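Long-range contact in 2-aminomuconic 6-semialdehyde dehydrogenase (Pseudomonas sp., PDB 7BZV), which oxidises 2-aminomuconic 6-semialdehyde with NAD+ as cofactor in the meta-cleavage pathway of 2-aminophenol breakdown, working as a tetramer: residues W68-R79 and L188-P199. Residues are numbered along the deposited sequence; the frame is centred on the assembly and turned at random.
Sequences WLRRIANEMERR and LLAEVMEAVGIP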
loop_
_atom_site.group_PDB
_atom_site.type_symbol
_atom_site.label_atom_id
_atom_site.label_comp_id
_atom_site.label_asym_id
_atom_site.label_seq_id
_atom_site.Cartn_x
_atom_site.Cartn_y
_atom_site.Cartn_z
ATOM N N TRP B 68 16.715 15.599 10.965
ATOM C CA TRP B 68 16.654 17.058 10.868
ATOM C C TRP B 68 15.258 17.556 11.202
ATOM O O TRP B 68 15.090 18.516 11.959
ATOM C CB TRP B 68 17.036 17.518 9.455
ATOM C CG TRP B 68 18.498 17.612 9.137
ATOM C CD1 TRP B 68 19.171 16.921 8.164
ATOM C CD2 TRP B 68 19.452 18.470 9.750
ATOM N NE1 TRP B 68 20.498 17.274 8.161
ATOM C CE2 TRP B 68 20.694 18.239 9.112
ATOM C CE3 TRP B 68 19.380 19.412 10.778
ATOM C CZ2 TRP B 68 21.851 18.916 9.466
ATOM C CZ3 TRP B 68 20.526 20.083 11.126
ATOM C CH2 TRP B 68 21.748 19.822 10.484
ATOM N N LEU B 69 14.228 16.900 10.636
ATOM C CA LEU B 69 12.854 17.343 10.861
ATOM C C LEU B 69 12.517 17.281 12.344
ATOM O O LEU B 69 11.815 18.149 12.870
ATOM C CB LEU B 69 11.858 16.477 10.069
ATOM C CG LEU B 69 11.939 16.610 8.548
ATOM C CD1 LEU B 69 11.079 15.497 7.919
ATOM C CD2 LEU B 69 11.472 17.936 8.103
ATOM N N ARG B 70 13.002 16.243 13.027
ATOM C CA ARG B 70 12.760 16.120 14.460
ATOM C C ARG B 70 13.576 17.140 15.257
ATOM O O ARG B 70 13.098 17.670 16.262
ATOM C CB ARG B 70 13.060 14.683 14.894
ATOM C CG ARG B 70 11.989 13.715 14.449
ATOM C CD ARG B 70 12.389 12.217 14.625
ATOM N NE ARG B 70 11.323 11.322 14.179
ATOM C CZ ARG B 70 11.476 10.014 13.962
ATOM N NH1 ARG B 70 12.656 9.418 14.159
ATOM N NH2 ARG B 70 10.452 9.304 13.554
ATOM N N ARG B 71 14.811 17.433 14.829
ATOM C CA ARG B 71 15.593 18.458 15.524
ATOM C C ARG B 71 14.938 19.820 15.378
ATOM O O ARG B 71 14.913 20.610 16.329
ATOM C CB ARG B 71 17.022 18.485 14.990
ATOM C CG ARG B 71 17.681 17.121 15.037
ATOM C CD ARG B 71 19.062 17.196 15.620
ATOM N NE ARG B 71 20.046 17.647 14.643
ATOM C CZ ARG B 71 20.699 18.801 14.711
ATOM N NH1 ARG B 71 20.471 19.638 15.720
ATOM N NH2 ARG B 71 21.588 19.112 13.774
ATOM N N ILE B 72 14.381 20.103 14.196
ATOM C CA ILE B 72 13.614 21.330 14.006
ATOM C C ILE B 72 12.430 21.381 14.961
ATOM O O ILE B 72 12.193 22.392 15.636
ATOM C CB ILE B 72 13.148 21.463 12.545
ATOM C CG1 ILE B 72 14.333 21.803 11.646
ATOM C CG2 ILE B 72 12.019 22.504 12.460
ATOM C CD1 ILE B 72 14.094 21.546 10.130
ATOM N N ALA B 73 11.645 20.305 15.004
ATOM C CA ALA B 73 10.485 20.288 15.880
ATOM C C ALA B 73 10.892 20.442 17.346
ATOM O O ALA B 73 10.220 21.145 18.105
ATOM C CB ALA B 73 9.692 18.996 15.688
ATOM N N ASN B 74 11.963 19.767 17.773
ATOM C CA ASN B 74 12.390 19.882 19.165
ATOM C C ASN B 74 12.783 21.319 19.498
ATOM O O ASN B 74 12.468 21.817 20.580
ATOM C CB ASN B 74 13.566 18.946 19.445
ATOM C CG ASN B 74 13.159 17.462 19.529
ATOM O OD1 ASN B 74 11.988 17.113 19.686
ATOM N ND2 ASN B 74 14.142 16.591 19.380
ATOM N N GLU B 75 13.476 22.004 18.577
ATOM C CA GLU B 75 13.865 23.384 18.842
ATOM C C GLU B 75 12.649 24.304 18.848
ATOM O O GLU B 75 12.557 25.202 19.689
ATOM C CB GLU B 75 14.906 23.837 17.823
ATOM C CG GLU B 75 15.282 25.306 17.908
ATOM C CD GLU B 75 15.982 25.699 19.207
ATOM O OE1 GLU B 75 16.084 24.871 20.138
ATOM O OE2 GLU B 75 16.421 26.858 19.298
ATOM N N MET B 76 11.690 24.087 17.940
ATOM C CA MET B 76 10.432 24.831 18.017
ATOM C C MET B 76 9.756 24.636 19.366
ATOM O O MET B 76 9.212 25.585 19.942
ATOM C CB MET B 76 9.476 24.396 16.905
ATOM C CG MET B 76 9.951 24.797 15.507
ATOM S SD MET B 76 8.832 24.155 14.237
ATOM C CE MET B 76 7.340 25.119 14.526
ATOM N N GLU B 77 9.719 23.400 19.856
ATOM C CA GLU B 77 9.080 23.160 21.143
ATOM C C GLU B 77 9.817 23.892 22.263
ATOM O O GLU B 77 9.192 24.499 23.133
ATOM C CB GLU B 77 9.033 21.671 21.416
ATOM C CG GLU B 77 8.071 21.240 22.500
ATOM C CD GLU B 77 7.701 19.787 22.302
ATOM O OE1 GLU B 77 8.622 18.958 22.454
ATOM O OE2 GLU B 77 6.532 19.485 21.950
ATOM N N ARG B 78 11.149 23.849 22.247
ATOM C CA ARG B 78 11.923 24.565 23.252
ATOM C C ARG B 78 11.619 26.053 23.228
ATOM O O ARG B 78 11.659 26.708 24.271
ATOM C CB ARG B 78 13.414 24.345 23.027
ATOM C CG ARG B 78 14.296 24.877 24.156
ATOM C CD ARG B 78 15.763 24.864 23.780
ATOM N NE ARG B 78 16.161 25.886 22.799
ATOM C CZ ARG B 78 16.328 27.179 23.078
ATOM N NH1 ARG B 78 16.114 27.635 24.307
ATOM N NH2 ARG B 78 16.701 28.017 22.117
ATOM N N ARG B 79 11.325 26.608 22.049
ATOM C CA ARG B 79 11.057 28.030 21.906
ATOM C C ARG B 79 9.582 28.324 21.715
ATOM O O ARG B 79 9.215 29.335 21.107
ATOM C CB ARG B 79 11.874 28.598 20.755
ATOM C CG ARG B 79 13.366 28.444 20.937
ATOM C CD ARG B 79 14.089 29.318 19.970
ATOM N NE ARG B 79 13.647 30.700 20.084
ATOM C CZ ARG B 79 13.876 31.632 19.173
ATOM N NH1 ARG B 79 14.545 31.333 18.072
ATOM N NH2 ARG B 79 13.435 32.862 19.367
ATOM N N LEU B 188 10.881 33.484 13.107
ATOM C CA LEU B 188 11.369 32.598 14.165
ATOM C C LEU B 188 11.702 31.213 13.611
ATOM O O LEU B 188 12.671 30.568 14.040
ATOM C CB LEU B 188 10.337 32.477 15.276
ATOM C CG LEU B 188 10.047 33.783 16.031
ATOM C CD1 LEU B 188 8.985 33.590 17.094
ATOM C CD2 LEU B 188 11.312 34.347 16.658
ATOM N N LEU B 189 10.946 30.756 12.625
ATOM C CA LEU B 189 11.280 29.463 12.041
ATOM C C LEU B 189 12.667 29.499 11.404
ATOM O O LEU B 189 13.464 28.567 11.574
ATOM C CB LEU B 189 10.214 29.048 11.042
ATOM C CG LEU B 189 10.404 27.606 10.496
ATOM C CD1 LEU B 189 10.360 26.563 11.587
ATOM C CD2 LEU B 189 9.323 27.278 9.424
ATOM N N ALA B 190 12.994 30.583 10.706
ATOM C CA ALA B 190 14.348 30.718 10.169
ATOM C C ALA B 190 15.398 30.705 11.278
ATOM O O ALA B 190 16.464 30.088 11.126
ATOM C CB ALA B 190 14.457 31.995 9.336
ATOM N N GLU B 191 15.125 31.379 12.398
ATOM C CA GLU B 191 16.057 31.311 13.520
ATOM C C GLU B 191 16.252 29.869 13.961
ATOM O O GLU B 191 17.375 29.442 14.248
ATOM C CB GLU B 191 15.559 32.175 14.683
ATOM C CG GLU B 191 15.506 33.671 14.346
ATOM C CD GLU B 191 15.118 34.556 15.542
ATOM O OE1 GLU B 191 14.982 34.046 16.673
ATOM O OE2 GLU B 191 14.960 35.776 15.350
ATOM N N VAL B 192 15.176 29.090 13.981
ATOM C CA VAL B 192 15.283 27.691 14.378
ATOM C C VAL B 192 16.132 26.912 13.382
ATOM O O VAL B 192 17.001 26.113 13.770
ATOM C CB VAL B 192 13.882 27.076 14.523
ATOM C CG1 VAL B 192 13.980 25.539 14.639
ATOM C CG2 VAL B 192 13.192 27.652 15.708
ATOM N N MET B 193 15.881 27.118 12.086
ATOM C CA MET B 193 16.677 26.431 11.086
ATOM C C MET B 193 18.156 26.720 11.301
ATOM O O MET B 193 18.997 25.827 11.268
ATOM C CB MET B 193 16.253 26.846 9.686
ATOM C CG MET B 193 14.771 26.588 9.459
ATOM S SD MET B 193 14.695 24.750 9.278
ATOM C CE MET B 193 12.841 24.701 9.213
ATOM N N GLU B 194 18.489 27.975 11.558
ATOM C CA GLU B 194 19.879 28.342 11.769
ATOM C C GLU B 194 20.407 27.709 13.042
ATOM O O GLU B 194 21.546 27.236 13.067
ATOM C CB GLU B 194 19.981 29.870 11.812
ATOM C CG GLU B 194 21.311 30.397 12.284
ATOM C CD GLU B 194 21.282 31.905 12.390
ATOM O OE1 GLU B 194 20.502 32.431 13.216
ATOM O OE2 GLU B 194 22.008 32.562 11.622
ATOM N N ALA B 195 19.587 27.670 14.105
ATOM C CA ALA B 195 20.066 27.158 15.391
ATOM C C ALA B 195 20.406 25.674 15.324
ATOM O O ALA B 195 21.418 25.243 15.883
ATOM C CB ALA B 195 19.036 27.402 16.489
ATOM N N VAL B 196 19.574 24.868 14.654
ATOM C CA VAL B 196 19.844 23.435 14.630
ATOM C C VAL B 196 20.905 23.077 13.607
ATOM O O VAL B 196 21.383 21.938 13.591
ATOM C CB VAL B 196 18.581 22.600 14.352
ATOM C CG1 VAL B 196 17.529 22.870 15.403
ATOM C CG2 VAL B 196 18.031 22.893 12.974
ATOM N N GLY B 197 21.245 23.997 12.722
ATOM C CA GLY B 197 22.314 23.781 11.779
ATOM C C GLY B 197 21.891 23.376 10.389
ATOM O O GLY B 197 22.714 22.818 9.657
ATOM N N ILE B 198 20.650 23.637 9.996
ATOM C CA ILE B 198 20.235 23.386 8.621
ATOM C C ILE B 198 21.223 24.091 7.692
ATOM O O ILE B 198 21.524 25.271 7.892
ATOM C CB ILE B 198 18.791 23.860 8.391
ATOM C CG1 ILE B 198 17.808 22.974 9.171
ATOM C CG2 ILE B 198 18.478 23.913 6.904
ATOM C CD1 ILE B 198 17.628 21.572 8.593
ATOM N N PRO B 199 21.744 23.430 6.661
ATOM C CA PRO B 199 22.747 24.069 5.827
ATOM C C PRO B 199 22.220 25.376 5.203
ATOM O O PRO B 199 21.025 25.467 4.888
ATOM C CB PRO B 199 23.046 23.017 4.758
ATOM C CG PRO B 199 22.830 21.736 5.479
ATOM C CD PRO B 199 21.631 21.988 6.364
#
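Glu-75 leaves its helix with CG opposite the backbone N (chi1 174°), which sets CG against Val-192 CG1 at 3.5 Å; the bend at chi2 then turns the carboxylate toward Arg-78, with OE2 beside Ala-195 CB. Arg-78 grips it side-on, NE to Glu-75 OE1 at 2.8 Å and NH2 to OE2, each oxygen met on its syn side. Were an alanine here, the packing of CG on Val-192 would go and the Arg-78 guanidinium would probably lose the carboxylate that fixes its rotation. Val-196 is a knob in the hole formed by Trp-68, Arg-71, Ile-72 and Glu-75. Val-196 O lies at the indole edge, near the ring plane, 3.2 Å from Trp-68 CZ3, and receives weak, bent bonds from both terminal nitrogens of Arg-71, the shorter from NH2 at 2.8 Å. Here a Schellman motif ends the helix: Gly-197, with positive phi, is C-prime, Ile-198 N bonds to Met-193 O and Gly-197 N, weakly, to Glu-194 O. Ile-198 CD1 then covers one indole face toward the rim, 3.5 Å from Trp-68 CE3. Deeper in, Ile-72 CD1 meets Met-193 SD at 3.4 Å. At the other end Arg-79 NH1 forms a salt bridge to the anti lone pair of Glu-191 OE1 at 3.1 Å, planes 17° apart; Arg-79 NH2 has its stronger salt bridge to Asp-82. The axes of segments 68-78 and 188-196, on helices 62-78 and 184-196, approach to 9.4 Å at 122°; Phe-83 of helix 80-91 touches Met-76 and Val-192, while helix 156-169 and strand 203-205 pack on Leu-189 and Met-193.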